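Local coordinates for putative peptidyl-arginine deiminase family protein (PDB 6B2W) that binds agmatine and probably hydrolyses it, at the guanidinium carbon, to N-carbamoylputrescine and ammonia, as expected of an agmatine deiminase, at residues F198-D203 and E263-A268; P254-L259 and P283-K288; D141-G146 and N168-L173; S160-L165 and D203-I208. The protein carries 1 engineered substitution. All coordinates share one frame; numbering follows the deposited sequence.

The contacts run from the agmatine pocket outward to both sides. Contact 4 holds three pocket residues, Asp-203, Thr-204 and His-207, and shares Asp-203 with contact 1, whose centre is about 14 Å from its own. Contact 3 lies behind it, about 11 Å between centres, joined by a salt bridge of 2.8 Å from Arg-169 NH1 to Asp-205 OD2; its Glu-145 side chain is about 7 Å from agmatine. On the other flank, contact 2 is reached through contact 1, where Leu-266 N lies 2.9 Å from Leu-259 O, a probable backbone hydrogen bond. Contacts 2 and 3 are about 32 Å apart between centres, on opposite sides of the chain's centre.

Contact 1: residues F198-D203 and E263-A268; sequences FIKGDD and ERRLGA. With AG2 (agmatine), chain C.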
# COMPACT_ATOMS: atom_id res chain seq x y z
N PHE A 198 3.54 11.35 -10.95
CA PHE A 198 2.19 10.79 -10.80
C PHE A 198 2.00 9.61 -11.75
O PHE A 198 2.85 9.34 -12.60
CB PHE A 198 1.13 11.85 -11.08
CG PHE A 198 1.20 12.44 -12.46
CD1 PHE A 198 1.97 13.56 -12.72
CD2 PHE A 198 0.48 11.88 -13.51
CE1 PHE A 198 2.04 14.11 -13.99
CE2 PHE A 198 0.54 12.42 -14.78
CZ PHE A 198 1.32 13.54 -15.02
N ILE A 199 0.88 8.90 -11.58
CA ILE A 199 0.45 7.88 -12.53
C ILE A 199 -0.98 8.22 -12.95
O ILE A 199 -1.83 8.51 -12.11
CB ILE A 199 0.51 6.46 -11.92
CG1 ILE A 199 1.92 6.13 -11.42
CG2 ILE A 199 0.05 5.42 -12.93
CD1 ILE A 199 2.96 5.94 -12.50
N LYS A 200 -1.26 8.13 -14.25
CA LYS A 200 -2.45 8.71 -14.85
C LYS A 200 -3.57 7.69 -14.77
O LYS A 200 -3.47 6.61 -15.35
CB LYS A 200 -2.19 9.10 -16.31
CG LYS A 200 -3.40 9.66 -17.05
CD LYS A 200 -3.75 11.06 -16.59
CE LYS A 200 -4.91 11.63 -17.39
NZ LYS A 200 -5.24 13.03 -17.00
N GLY A 201 -4.63 8.05 -14.06
CA GLY A 201 -5.65 7.09 -13.64
C GLY A 201 -5.73 7.04 -12.13
O GLY A 201 -6.75 6.66 -11.56
N ASP A 202 -4.63 7.42 -11.47
CA ASP A 202 -4.58 7.50 -10.02
C ASP A 202 -5.49 8.63 -9.53
O ASP A 202 -5.27 9.79 -9.86
CB ASP A 202 -3.14 7.73 -9.56
CG ASP A 202 -2.95 7.55 -8.07
OD1 ASP A 202 -3.47 6.56 -7.50
OD2 ASP A 202 -2.25 8.38 -7.47
N ASP A 203 -6.51 8.27 -8.75
CA ASP A 203 -7.48 9.23 -8.24
C ASP A 203 -7.26 9.52 -6.75
O ASP A 203 -8.17 9.97 -6.05
CB ASP A 203 -8.90 8.72 -8.47
CG ASP A 203 -9.17 7.39 -7.79
OD1 ASP A 203 -8.65 7.15 -6.68
OD2 ASP A 203 -9.92 6.59 -8.37
N GLU A 263 -12.00 3.54 -23.17
CA GLU A 263 -11.30 4.75 -23.63
C GLU A 263 -10.74 5.61 -22.48
O GLU A 263 -10.68 6.83 -22.60
CB GLU A 263 -12.21 5.59 -24.54
CG GLU A 263 -12.78 4.84 -25.74
CD GLU A 263 -11.72 4.33 -26.72
OE1 GLU A 263 -10.60 4.88 -26.74
OE2 GLU A 263 -12.03 3.39 -27.48
N ARG A 264 -10.32 4.96 -21.40
CA ARG A 264 -9.74 5.65 -20.25
C ARG A 264 -8.40 5.00 -19.89
O ARG A 264 -8.33 3.78 -19.72
CB ARG A 264 -10.70 5.58 -19.06
CG ARG A 264 -10.39 6.56 -17.94
CD ARG A 264 -11.40 6.44 -16.81
NE ARG A 264 -11.20 5.22 -16.03
CZ ARG A 264 -10.28 5.06 -15.08
NH1 ARG A 264 -9.42 6.03 -14.79
NH2 ARG A 264 -10.20 3.90 -14.43
N ARG A 265 -7.34 5.80 -19.78
CA ARG A 265 -6.01 5.26 -19.46
C ARG A 265 -5.95 4.72 -18.04
O ARG A 265 -6.28 5.43 -17.09
CB ARG A 265 -4.91 6.31 -19.65
CG ARG A 265 -3.53 5.76 -19.34
CD ARG A 265 -2.41 6.57 -19.97
NE ARG A 265 -1.12 5.89 -19.88
CZ ARG A 265 0.03 6.38 -20.33
NH1 ARG A 265 0.08 7.56 -20.92
NH2 ARG A 265 1.15 5.67 -20.19
N LEU A 266 -5.52 3.46 -17.90
CA LEU A 266 -5.42 2.81 -16.60
C LEU A 266 -4.09 3.13 -15.94
O LEU A 266 -3.06 3.25 -16.61
CB LEU A 266 -5.58 1.30 -16.76
CG LEU A 266 -6.89 0.85 -17.40
CD1 LEU A 266 -6.91 -0.67 -17.57
CD2 LEU A 266 -8.09 1.31 -16.59
N GLY A 267 -4.10 3.26 -14.61
CA GLY A 267 -2.93 3.67 -13.85
C GLY A 267 -2.00 2.52 -13.50
O GLY A 267 -1.83 2.18 -12.32
N ALA A 268 -1.38 1.94 -14.53
CA ALA A 268 -0.46 0.82 -14.36
C ALA A 268 0.86 1.30 -13.77
O ALA A 268 1.51 2.19 -14.32
CB ALA A 268 -0.22 0.13 -15.69
N AG2 C . -12.11 3.94 -6.04
CA AG2 C . -10.88 4.69 -6.31
CB AG2 C . -9.80 4.36 -5.28
CG AG2 C . -8.45 4.08 -5.96
CD AG2 C . -7.53 3.33 -5.00
NE AG2 C . -6.35 4.15 -4.66
CZ AG2 C . -5.36 3.73 -3.87
NH1 AG2 C . -4.33 4.52 -3.61
NH2 AG2 C . -5.40 2.52 -3.30
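Arg-264 meets the type II beta turn of Ile-199 to Asp-202 where two loops of the guanidino-modifying enzyme fold pack beside the agmatine pocket. Its chain bends at chi3 (73°), bringing NH1 within 4.1 Å of Gly-201 CA, which lies at the edge of the guanidinium and near its plane. NH2 is bonded to Asn-318 OD1, and the same amide gives its ND2 to Asp-203 OD2. Asn-318, itself a pocket residue, thus links the two loops at a place where the carboxylate flanks the ligand's methylene chain, with Asp-203 OD1 3.2 Å from agmatine CG.

Arg-265 follows, its aliphatic stem passing beside the next side chain, Arg-265 CD 4.4 Å from Lys-200 CG. The extended chain carries the charge beyond the turn to a salt bridge with Asp-230, a natural use of a long arginine at a partly exposed place. Leu-266 sends its side chain the other way, and its backbone pairs with Leu-259.

The CA atoms come nearest at Gly-267 and Gly-201, 4.4 Å apart. Glycine is called for at Gly-201, third in the turn with a phi of 119°, since a side chain there would run into Gly-267 N and Arg-265 O. The turn is closed by Asp-202 N bonding to Ile-199 O. Gly-267, the centre of an inverse gamma turn, offers a CA-H...O contact to Lys-200 O at 3.3 Å. Ala-268 faces away with its methyl, but its backbone still receives the branched Ile-199: CG2, anti to the backbone N, reaches Gly-267 CA at 3.6 Å and Ala-268 O at 3.8 Å.

Contact 2: residues P254-L259 and P283-K288; sequences PIPKPL and PFYKDK
Lys-257 and Asp-287 form the polar part of the contact. The backbone N of Lys-257 donates to Asp-287 OD2 over 3.0 Å with an N-H...O angle of 154°, meeting the oxygen from above the carboxylate plane, 45° out of it. A water 2.9 Å from that same OD2 lies within hydrogen-bonding distance of Lys-257 O as well, and may bridge the two. Asp-287 has its CG anti to the backbone N (chi1 -179°), which carries the carboxylate across to the other segment. Its second oxygen, OD1, caps the backbone N of Asn-289 at the start of helix 289-300. Aspartate suits a place where one oxygen can serve the helix start and the other a neighbouring loop.

That helix belongs to a beta-alpha-beta crossover: it follows strand 279-284 and leads to its parallel neighbour 305-310. Against this connection lies 254-258, a polyproline-II-like run whose prolines keep the backbone stiff.

Two pairs are apolar. Pro-256 CG approaches the tyrosine obliquely, 3.9 Å from Tyr-285 CD2, and Leu-259 CD2 reaches the base of that side chain, 4.5 Å from Tyr-285 CB. The flat phenol reaches inward beside the compact proline ring, and its OH is bonded to Thr-269 O and Ser-320 OG, which fix the ring's far end; Tyr-270 packs against it edge-to-face. Two further van der Waals contacts set carbon against a polar oxygen: Pro-256 CB rests 3.5 Å from Asp-287 OD2, and Leu-259 CD2 lies 3.8 Å from Tyr-285 O.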
# COMPACT_ATOMS: atom_id res chain seq x y z
N PRO A 254 10.28 0.85 -15.18
CA PRO A 254 9.64 1.50 -16.32
C PRO A 254 8.17 1.13 -16.44
O PRO A 254 7.82 -0.04 -16.40
CB PRO A 254 10.43 0.97 -17.52
CG PRO A 254 11.05 -0.30 -17.05
CD PRO A 254 11.36 -0.07 -15.60
N ILE A 255 7.31 2.14 -16.57
CA ILE A 255 5.87 1.90 -16.69
C ILE A 255 5.55 1.19 -18.00
O ILE A 255 6.32 1.27 -18.96
CB ILE A 255 5.04 3.20 -16.59
CG1 ILE A 255 5.37 4.17 -17.74
CG2 ILE A 255 5.25 3.85 -15.23
CD1 ILE A 255 4.38 5.31 -17.88
N PRO A 256 4.40 0.48 -18.05
CA PRO A 256 4.01 -0.16 -19.30
C PRO A 256 3.56 0.85 -20.35
O PRO A 256 3.31 2.02 -20.04
CB PRO A 256 2.82 -1.05 -18.90
CG PRO A 256 2.83 -1.10 -17.41
CD PRO A 256 3.44 0.19 -16.97
N LYS A 257 3.46 0.39 -21.59
CA LYS A 257 2.80 1.16 -22.63
C LYS A 257 1.32 1.29 -22.26
O LYS A 257 0.76 0.40 -21.62
CB LYS A 257 2.99 0.49 -23.99
CG LYS A 257 4.39 0.65 -24.56
CD LYS A 257 4.51 1.90 -25.41
CE LYS A 257 5.90 2.04 -26.04
NZ LYS A 257 5.89 2.89 -27.27
N PRO A 258 0.68 2.42 -22.64
CA PRO A 258 -0.70 2.72 -22.24
C PRO A 258 -1.70 1.56 -22.39
O PRO A 258 -1.76 0.94 -23.45
CB PRO A 258 -1.08 3.86 -23.17
CG PRO A 258 0.20 4.55 -23.50
CD PRO A 258 1.30 3.53 -23.39
N LEU A 259 -2.46 1.29 -21.34
CA LEU A 259 -3.60 0.36 -21.40
C LEU A 259 -4.88 1.15 -21.21
O LEU A 259 -4.92 2.08 -20.40
CB LEU A 259 -3.54 -0.69 -20.30
CG LEU A 259 -2.30 -1.58 -20.15
CD1 LEU A 259 -1.28 -0.93 -19.23
CD2 LEU A 259 -2.72 -2.93 -19.59
N PRO A 283 2.89 -6.65 -9.36
CA PRO A 283 1.79 -6.58 -10.31
C PRO A 283 2.28 -6.75 -11.74
O PRO A 283 3.26 -6.13 -12.14
CB PRO A 283 1.24 -5.17 -10.09
CG PRO A 283 2.41 -4.37 -9.64
CD PRO A 283 3.30 -5.32 -8.88
N PHE A 284 1.60 -7.62 -12.49
CA PHE A 284 1.90 -7.87 -13.91
C PHE A 284 0.75 -7.34 -14.74
O PHE A 284 -0.41 -7.55 -14.40
CB PHE A 284 2.08 -9.38 -14.16
CG PHE A 284 3.52 -9.86 -14.10
CD1 PHE A 284 4.49 -9.18 -13.36
CD2 PHE A 284 3.89 -11.02 -14.77
CE1 PHE A 284 5.79 -9.65 -13.31
CE2 PHE A 284 5.19 -11.49 -14.72
CZ PHE A 284 6.14 -10.80 -13.99
N TYR A 285 1.08 -6.63 -15.82
CA TYR A 285 0.08 -5.99 -16.69
C TYR A 285 0.11 -6.54 -18.12
O TYR A 285 -0.47 -5.95 -19.03
CB TYR A 285 0.28 -4.47 -16.68
CG TYR A 285 0.24 -3.88 -15.29
CD1 TYR A 285 -0.96 -3.72 -14.61
CD2 TYR A 285 1.41 -3.51 -14.64
CE1 TYR A 285 -1.00 -3.19 -13.33
CE2 TYR A 285 1.38 -2.98 -13.35
CZ TYR A 285 0.17 -2.82 -12.70
OH TYR A 285 0.13 -2.29 -11.43
N LYS A 286 0.78 -7.68 -18.31
CA LYS A 286 0.96 -8.27 -19.63
C LYS A 286 1.54 -7.27 -20.64
O LYS A 286 1.05 -7.11 -21.75
CB LYS A 286 -0.33 -8.95 -20.10
CG LYS A 286 -0.43 -10.38 -19.61
CD LYS A 286 -1.87 -10.83 -19.39
CE LYS A 286 -2.02 -12.34 -19.49
NZ LYS A 286 -0.94 -13.12 -18.80
N ASP A 287 2.59 -6.60 -20.19
CA ASP A 287 3.46 -5.77 -21.01
C ASP A 287 4.82 -6.47 -20.99
O ASP A 287 5.07 -7.31 -20.13
CB ASP A 287 3.53 -4.37 -20.39
CG ASP A 287 4.39 -3.40 -21.18
OD1 ASP A 287 5.63 -3.46 -21.04
OD2 ASP A 287 3.83 -2.55 -21.91
N LYS A 288 5.69 -6.14 -21.94
CA LYS A 288 7.03 -6.72 -21.96
C LYS A 288 7.84 -6.35 -20.71
O LYS A 288 8.77 -7.07 -20.33
CB LYS A 288 7.80 -6.29 -23.21
CG LYS A 288 8.19 -4.81 -23.25
CD LYS A 288 9.55 -4.60 -23.89
CE LYS A 288 10.07 -3.19 -23.62
NZ LYS A 288 9.08 -2.14 -24.01
O HOH W 1 0.95 -2.45 -21.75

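Contact 3: residues D141-G146 and N168-L173; sequences DFILEG and NRNSHL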
# COMPACT_ATOMS: atom_id res chain seq x y z
N ASP A 141 -6.11 10.98 15.77
CA ASP A 141 -7.04 11.97 15.24
C ASP A 141 -6.35 12.71 14.08
O ASP A 141 -5.93 13.86 14.22
CB ASP A 141 -7.46 12.94 16.36
CG ASP A 141 -8.79 13.62 16.10
OD1 ASP A 141 -9.17 13.78 14.92
OD2 ASP A 141 -9.45 14.00 17.08
N PHE A 142 -6.24 12.03 12.95
CA PHE A 142 -5.46 12.51 11.81
C PHE A 142 -5.78 11.71 10.56
O PHE A 142 -5.73 10.48 10.57
CB PHE A 142 -3.96 12.39 12.13
CG PHE A 142 -3.07 13.01 11.09
CD1 PHE A 142 -2.74 14.35 11.15
CD2 PHE A 142 -2.54 12.23 10.07
CE1 PHE A 142 -1.90 14.92 10.20
CE2 PHE A 142 -1.71 12.80 9.11
CZ PHE A 142 -1.39 14.14 9.18
N ILE A 143 -6.11 12.41 9.47
CA ILE A 143 -6.45 11.77 8.20
C ILE A 143 -5.18 11.28 7.51
O ILE A 143 -4.29 12.07 7.20
CB ILE A 143 -7.21 12.73 7.25
CG1 ILE A 143 -8.54 13.16 7.88
CG2 ILE A 143 -7.46 12.07 5.90
CD1 ILE A 143 -9.23 14.31 7.17
N LEU A 144 -5.09 9.97 7.29
CA LEU A 144 -3.94 9.37 6.62
C LEU A 144 -4.29 8.04 5.98
O LEU A 144 -5.03 7.24 6.56
CB LEU A 144 -2.81 9.15 7.62
CG LEU A 144 -1.47 8.69 7.04
CD1 LEU A 144 -0.74 9.85 6.39
CD2 LEU A 144 -0.61 8.05 8.11
N GLU A 145 -3.76 7.81 4.78
CA GLU A 145 -3.83 6.51 4.11
C GLU A 145 -2.46 5.84 4.15
O GLU A 145 -1.44 6.49 3.93
CB GLU A 145 -4.28 6.65 2.66
CG GLU A 145 -5.60 7.38 2.46
CD GLU A 145 -5.43 8.88 2.27
OE1 GLU A 145 -4.54 9.28 1.49
OE2 GLU A 145 -6.19 9.65 2.90
N GLY A 146 -2.45 4.54 4.42
CA GLY A 146 -1.21 3.76 4.43
C GLY A 146 -0.46 3.73 3.10
O GLY A 146 0.76 3.63 3.07
N ASN A 168 -7.87 18.76 0.44
CA ASN A 168 -8.89 17.76 0.78
C ASN A 168 -8.49 16.78 1.90
O ASN A 168 -9.30 15.95 2.30
CB ASN A 168 -9.33 16.99 -0.48
CG ASN A 168 -8.25 16.07 -1.04
OD1 ASN A 168 -7.14 15.99 -0.50
ND2 ASN A 168 -8.56 15.36 -2.12
N ARG A 169 -7.25 16.88 2.39
CA ARG A 169 -6.77 16.03 3.49
C ARG A 169 -6.78 16.77 4.83
O ARG A 169 -7.84 16.99 5.41
CB ARG A 169 -5.36 15.49 3.17
CG ARG A 169 -5.27 14.58 1.96
CD ARG A 169 -6.29 13.45 2.01
NE ARG A 169 -5.82 12.28 1.28
CZ ARG A 169 -5.75 12.19 -0.05
NH1 ARG A 169 -6.12 13.20 -0.83
NH2 ARG A 169 -5.30 11.07 -0.61
N ASN A 170 -5.60 17.15 5.34
CA ASN A 170 -5.47 17.86 6.61
C ASN A 170 -5.10 19.31 6.33
O ASN A 170 -4.02 19.78 6.71
CB ASN A 170 -4.41 17.19 7.49
CG ASN A 170 -4.81 15.78 7.90
OD1 ASN A 170 -5.85 15.59 8.55
ND2 ASN A 170 -4.00 14.79 7.54
N SER A 171 -6.01 20.00 5.65
CA SER A 171 -5.82 21.40 5.25
C SER A 171 -5.49 22.33 6.41
O SER A 171 -4.75 23.31 6.22
CB SER A 171 -7.09 21.91 4.57
OG SER A 171 -8.24 21.55 5.32
N HIS A 172 -6.02 22.04 7.59
CA HIS A 172 -5.85 22.89 8.77
C HIS A 172 -4.42 22.94 9.34
O HIS A 172 -4.18 23.69 10.29
CB HIS A 172 -6.86 22.51 9.86
CG HIS A 172 -6.62 21.17 10.48
ND1 HIS A 172 -7.17 20.01 9.97
CD2 HIS A 172 -5.92 20.80 11.57
CE1 HIS A 172 -6.81 18.98 10.71
NE2 HIS A 172 -6.05 19.43 11.70
N LEU A 173 -3.50 22.15 8.80
CA LEU A 173 -2.08 22.27 9.16
C LEU A 173 -1.22 22.60 7.94
O LEU A 173 -1.68 22.51 6.80
CB LEU A 173 -1.57 20.99 9.82
CG LEU A 173 -2.43 20.36 10.92
CD1 LEU A 173 -3.27 19.23 10.35
CD2 LEU A 173 -1.58 19.85 12.07
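A salt bridge behind the agmatine pocket, Glu-145 to Arg-169, joins the loop after strand 138-141 to the loop before helix 175-186. Arg-169 grips the carboxylate side-on: NH2 donates to Glu-145 OE1 (2.9 Å) in the guanidinium plane, and NE to Glu-145 OE2 (3.1 Å) on the syn side. The planes lie 51° apart, and OE1 is met from above the carboxylate plane. A bend at chi2 in each chain brings the groups together, and Arg-169 NH1 holds Asn-168 OD1 and, in a salt bridge, Asp-205; arginine has N-H groups for all three.

Asn-170 does the rest with an amide that, as both donor and acceptor, satisfies N and O of Ile-143. ND2 donates to Ile-143 O (2.8 Å) on a lone pair in the carbonyl plane, while OD1 takes a weak bond from Ile-143 N. The same ND2 sits 3.1 Å above the face of the Phe-142 ring, offset toward its rim, planes 30° apart. Ile-143 adds its CD1 against Arg-169 O, at 3.5 Å.

Glu-145 OE1 also accepts from His-207 NE2, making this the second shell of a guanidine-binding pocket, consistent with the guanidino-modifying enzyme fold.

Contact 4: residues S160-L165 and D203-I208; sequences SSHCLL and DTDHHI. With AG2 (agmatine), chain C.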
# COMPACT_ATOMS: atom_id res chain seq x y z
N SER A 160 4.69 11.75 -0.78
CA SER A 160 4.50 12.74 -1.85
C SER A 160 3.83 14.00 -1.32
O SER A 160 2.86 13.93 -0.56
CB SER A 160 3.65 12.14 -2.98
OG SER A 160 2.28 12.06 -2.62
N SER A 161 4.34 15.16 -1.73
CA SER A 161 3.81 16.45 -1.27
C SER A 161 2.39 16.71 -1.76
O SER A 161 1.55 17.21 -1.01
CB SER A 161 4.72 17.59 -1.71
OG SER A 161 6.00 17.48 -1.10
N HIS A 162 2.12 16.36 -3.02
CA HIS A 162 0.81 16.62 -3.62
C HIS A 162 -0.34 15.96 -2.85
O HIS A 162 -1.44 16.51 -2.79
CB HIS A 162 0.78 16.18 -5.09
CG HIS A 162 -0.40 16.69 -5.85
ND1 HIS A 162 -1.60 16.01 -5.92
CD2 HIS A 162 -0.57 17.82 -6.58
CE1 HIS A 162 -2.45 16.70 -6.66
NE2 HIS A 162 -1.85 17.80 -7.07
N CYS A 163 -0.08 14.78 -2.28
CA CYS A 163 -1.09 14.03 -1.53
C CYS A 163 -1.32 14.58 -0.12
O CYS A 163 -2.44 14.98 0.22
CB CYS A 163 -0.69 12.55 -1.42
SG CYS A 163 -1.93 11.51 -0.63
N LEU A 164 -0.27 14.60 0.70
CA LEU A 164 -0.40 14.98 2.11
C LEU A 164 -0.67 16.46 2.33
O LEU A 164 -1.31 16.83 3.32
CB LEU A 164 0.85 14.56 2.89
CG LEU A 164 1.17 13.07 2.99
CD1 LEU A 164 2.28 12.84 4.00
CD2 LEU A 164 -0.05 12.25 3.38
N LEU A 165 -0.20 17.32 1.43
CA LEU A 165 -0.45 18.76 1.53
C LEU A 165 -1.67 19.21 0.72
O LEU A 165 -1.86 20.41 0.50
CB LEU A 165 0.78 19.56 1.09
CG LEU A 165 2.12 19.16 1.72
CD1 LEU A 165 3.18 20.20 1.39
CD2 LEU A 165 2.02 18.97 3.23
N ASP A 203 -6.51 8.27 -8.75
CA ASP A 203 -7.48 9.23 -8.24
C ASP A 203 -7.26 9.52 -6.75
O ASP A 203 -8.17 9.97 -6.05
CB ASP A 203 -8.90 8.72 -8.47
CG ASP A 203 -9.17 7.39 -7.79
OD1 ASP A 203 -8.65 7.15 -6.68
OD2 ASP A 203 -9.92 6.59 -8.37
N THR A 204 -6.04 9.26 -6.27
CA THR A 204 -5.73 9.34 -4.85
C THR A 204 -4.84 10.54 -4.53
O THR A 204 -4.41 10.72 -3.39
CB THR A 204 -5.04 8.03 -4.40
OG1 THR A 204 -5.17 7.87 -2.98
CG2 THR A 204 -3.59 8.04 -4.77
N ASP A 205 -4.57 11.36 -5.55
CA ASP A 205 -3.72 12.55 -5.43
C ASP A 205 -2.23 12.22 -5.25
O ASP A 205 -1.55 12.86 -4.46
CB ASP A 205 -4.22 13.48 -4.31
CG ASP A 205 -5.69 13.82 -4.45
OD1 ASP A 205 -6.05 14.47 -5.45
OD2 ASP A 205 -6.49 13.44 -3.56
N HIS A 206 -1.76 11.22 -5.99
CA HIS A 206 -0.32 10.94 -6.18
C HIS A 206 0.33 10.13 -5.05
O HIS A 206 1.43 10.44 -4.60
CB HIS A 206 0.48 12.24 -6.38
CG HIS A 206 0.03 13.08 -7.54
ND1 HIS A 206 -1.14 12.86 -8.23
CD2 HIS A 206 0.61 14.16 -8.11
CE1 HIS A 206 -1.26 13.76 -9.18
NE2 HIS A 206 -0.22 14.57 -9.13
N HIS A 207 -0.35 9.07 -4.62
CA HIS A 207 0.17 8.18 -3.57
C HIS A 207 1.57 7.69 -3.86
O HIS A 207 1.86 7.26 -4.98
CB HIS A 207 -0.72 6.95 -3.42
CG HIS A 207 -1.75 7.07 -2.35
ND1 HIS A 207 -2.41 5.97 -1.84
CD2 HIS A 207 -2.22 8.14 -1.67
CE1 HIS A 207 -3.26 6.36 -0.91
NE2 HIS A 207 -3.17 7.67 -0.78
N ILE A 208 2.42 7.70 -2.84
CA ILE A 208 3.80 7.27 -2.99
C ILE A 208 3.91 5.80 -3.40
O ILE A 208 4.89 5.42 -4.04
CB ILE A 208 4.61 7.53 -1.70
CG1 ILE A 208 6.12 7.53 -1.97
CG2 ILE A 208 4.27 6.49 -0.63
CD1 ILE A 208 6.60 8.72 -2.77
N AG2 C . -12.11 3.94 -6.04
CA AG2 C . -10.88 4.69 -6.31
CB AG2 C . -9.80 4.36 -5.28
CG AG2 C . -8.45 4.08 -5.96
CD AG2 C . -7.53 3.33 -5.00
NE AG2 C . -6.35 4.15 -4.66
CZ AG2 C . -5.36 3.73 -3.87
NH1 AG2 C . -4.33 4.52 -3.61
NH2 AG2 C . -5.40 2.52 -3.30
O HOH W 2 1.72 9.83 -1.09
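The agmatine pocket takes Asp-203, Thr-204 and His-207 from loop 203-208, and the short helix 161-164 packs against that loop. His-207 ND1 stands 3.0 Å from agmatine NH1, which is oblique to the ring. At its other end the imidazole is bonded through NE2 to Glu-145, and Cys-163 SG touches its edge, 3.5 Å from His-207 CD2. The small thiol suits this buried place between helix and loop.

Ser-160, at the N-cap position, donates OG to His-206 O over 2.7 Å, from 45° above the carbonyl plane. With chi1 at 75°, OG lies between the backbone N and carbonyl carbon and also accepts from a water that in turn accepts the N-H of Ile-208. Two residues on, the rings of His-162 and His-206 form an offset stack, centroids 4.0 Å apart and planes 16° from parallel. Asp-205 O lies at the edge of the His-162 ring, taking a long, weak bond from ND1 (3.5 Å), and touches Cys-163 CB at 3.2 Å.

The helix continues from strand 156-160. Leu-164 packs on Trp-193 of strand 190-194 and Leu-182 of helix 175-186, while Ile-208 packs on Leu-158 and Leu-194 of the two strands.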